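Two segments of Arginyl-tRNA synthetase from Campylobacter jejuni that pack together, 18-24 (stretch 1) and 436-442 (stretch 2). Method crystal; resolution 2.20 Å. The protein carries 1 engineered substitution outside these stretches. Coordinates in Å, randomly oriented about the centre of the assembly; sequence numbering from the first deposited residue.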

# COMPACT_ATOMS: atom_id res chain seq x y z
N ASN A 18 7.25 -17.52 22.60
CA ASN A 18 6.10 -16.72 22.17
C ASN A 18 6.28 -16.25 20.73
O ASN A 18 6.55 -15.07 20.50
N PRO A 19 6.12 -17.16 19.74
CA PRO A 19 6.47 -16.83 18.36
C PRO A 19 5.66 -15.69 17.76
O PRO A 19 6.21 -14.91 16.98
N ASN A 20 4.39 -15.56 18.14
CA ASN A 20 3.55 -14.48 17.62
C ASN A 20 3.94 -13.08 18.12
O ASN A 20 3.57 -12.08 17.51
N ASP A 21 4.69 -13.02 19.21
CA ASP A 21 5.12 -11.74 19.79
C ASP A 21 6.55 -11.34 19.41
O ASP A 21 7.02 -10.27 19.81
N PHE A 22 7.22 -12.19 18.63
CA PHE A 22 8.60 -11.97 18.19
C PHE A 22 8.68 -10.69 17.35
O PHE A 22 7.97 -10.56 16.34
N THR A 23 9.55 -9.79 17.81
CA THR A 23 9.83 -8.45 17.24
C THR A 23 8.73 -7.39 17.40
O THR A 23 8.91 -6.24 16.99
N LYS A 24 7.60 -7.78 18.00
CA LYS A 24 6.53 -6.83 18.32
C LYS A 24 7.00 -5.81 19.35
O LYS A 24 7.69 -6.15 20.32
N ALA A 436 13.39 -19.64 10.19
CA ALA A 436 12.04 -19.79 9.67
C ALA A 436 11.09 -18.75 10.27
O ALA A 436 10.23 -18.23 9.56
N LEU A 437 11.28 -18.44 11.55
CA LEU A 437 10.42 -17.50 12.26
C LEU A 437 10.62 -16.06 11.78
O LEU A 437 9.64 -15.33 11.61
N SER A 438 11.87 -15.66 11.55
CA SER A 438 12.19 -14.35 10.99
C SER A 438 11.66 -14.18 9.57
O SER A 438 11.17 -13.11 9.22
N ILE A 439 11.75 -15.24 8.77
CA ILE A 439 11.25 -15.21 7.40
C ILE A 439 9.74 -14.98 7.42
O ILE A 439 9.23 -14.04 6.78
N LYS A 440 9.05 -15.80 8.21
CA LYS A 440 7.60 -15.76 8.37
C LYS A 440 7.10 -14.41 8.91
O LYS A 440 6.17 -13.83 8.35
N THR A 441 7.72 -13.94 9.98
CA THR A 441 7.39 -12.64 10.56
C THR A 441 7.53 -11.51 9.53
O THR A 441 6.54 -10.85 9.23
N ALA A 442 8.73 -11.33 8.98
CA ALA A 442 8.99 -10.24 8.04
C ALA A 442 8.08 -10.30 6.82
O ALA A 442 7.51 -9.28 6.42

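Three hydroxyl groups line this contact, yet no hydrogen bond crosses it: each hydroxyl oxygen, Thr23 OG1, Ser438 OG and Thr441 OG1, has a carbon as its nearest atom on the other stretch. The hydroxyls have their polar needs met in other ways. Thr441, with chi1 at -58° (m), turns OG1 back along its own helix and donates to Leu437 O at 2.8 Å, the same carbonyl that receives Thr441 N at 2.9 Å. Thr23, with chi1 at 68° (p), donates from OG1 to Phe22 O at 2.6 Å, and its OG1 is also bonded elsewhere in the structure, as is Ser438 OG.

The contact therefore rests on apolar packing, with 276 Å² buried when both sides are summed. Phe22 is its main contributor, having 76 Å² covered by the helix. Its CA-to-CB bond points toward stretch 2, and chi1 of 175° (t) with chi2 of 60° carries the buried ring across Leu437, Ser438 and Thr441. The two hydroxyls lie at the ring edge, near its plane: Phe22 CE2 is 3.5 Å from Ser438 OG, and Phe22 CD2 is 3.7 Å from Thr441 OG1. Ser438 reaches this position with chi1 at -64° (m), although its CA-to-CB bond points sideways.

Leu437 meets the same ring obliquely. Its CG lies 3.7 Å from Phe22 CD2, while Leu437 CD2 sits 4.2 Å from the centroid of the Phe22 ring and 30° off the ring normal, an off-centre CH-pi contact. The CA-to-CB bond points toward stretch 1, and the rotamer, chi1 179° (t) and chi2 60° (p), sends the two methyls to different neighbours. Whereas CD2 approaches the ring, Leu437 CD1 lies 3.9 Å from Pro19 CB and 3.8 Å from Pro19 O. The CA-to-CB bond of Pro19 points sideways; its ring has a C-gamma endo pucker. Pro19 remains exposed, whereas Leu437 is buried.

At the other end, Thr23 and Thr441 both direct CA-to-CB toward the opposing stretch, and Thr23 OG1 comes 3.5 Å from the methyl Thr441 CG2. Local backbone bonds accompany this arrangement: Asp21 N donates to Asn18 O at 3.1 Å, and Lys24 N to Asp21 O at 3.1 Å closes a type II turn with Phe22 and Thr23 at its central positions. Lys24 itself makes no contact with the helix; its NZ gives a weak hydrogen bond to Asn20 O at 3.3 Å.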

# COMPACT_ATOMS: atom_id res chain seq x y z
CB ASN A 18 5.90 -15.50 23.07
CG ASN A 18 6.05 -15.83 24.55
OD1 ASN A 18 5.11 -16.29 25.19
ND2 ASN A 18 7.24 -15.58 25.09
CB PRO A 19 6.24 -18.14 17.61
CG PRO A 19 5.31 -18.93 18.45
CD PRO A 19 5.59 -18.54 19.86
CB ASN A 20 2.07 -14.76 17.91
CG ASN A 20 1.50 -15.87 17.02
OD1 ASN A 20 0.42 -16.39 17.30
ND2 ASN A 20 2.20 -16.21 15.94
CB ASP A 21 4.96 -11.78 21.31
CG ASP A 21 3.51 -11.97 21.74
OD1 ASP A 21 3.29 -12.27 22.93
OD2 ASP A 21 2.59 -11.82 20.89
CB PHE A 22 9.10 -13.17 17.38
CG PHE A 22 10.48 -12.99 16.76
CD1 PHE A 22 11.60 -12.75 17.56
CD2 PHE A 22 10.65 -13.11 15.39
CE1 PHE A 22 12.86 -12.60 16.99
CE2 PHE A 22 11.91 -12.98 14.81
CZ PHE A 22 13.02 -12.72 15.61
CB THR A 23 10.35 -8.49 15.78
OG1 THR A 23 9.31 -8.92 14.89
CG2 THR A 23 11.56 -9.40 15.65
CB LYS A 24 5.28 -7.57 18.83
CG LYS A 24 4.43 -8.16 17.71
CD LYS A 24 3.06 -8.56 18.16
CE LYS A 24 2.24 -9.04 16.96
NZ LYS A 24 1.12 -9.91 17.39
CB ALA A 436 11.53 -21.20 9.94
CB LEU A 437 10.63 -17.61 13.77
CG LEU A 437 9.84 -16.67 14.70
CD1 LEU A 437 8.32 -16.84 14.55
CD2 LEU A 437 10.28 -16.83 16.14
CB SER A 438 13.70 -14.11 11.01
OG SER A 438 14.16 -14.07 12.34
CB ILE A 439 11.66 -16.48 6.60
CG1 ILE A 439 13.15 -16.42 6.26
CG2 ILE A 439 10.83 -16.63 5.33
CD1 ILE A 439 13.71 -17.68 5.68
CB LYS A 440 7.14 -16.90 9.30
CG LYS A 440 5.65 -16.92 9.57
CD LYS A 440 5.18 -18.34 9.83
CE LYS A 440 4.94 -18.58 11.30
NZ LYS A 440 3.56 -18.17 11.65
CB THR A 441 8.25 -12.36 11.82
OG1 THR A 441 8.03 -13.41 12.78
CG2 THR A 441 7.90 -11.01 12.44
CB ALA A 442 10.45 -10.23 7.62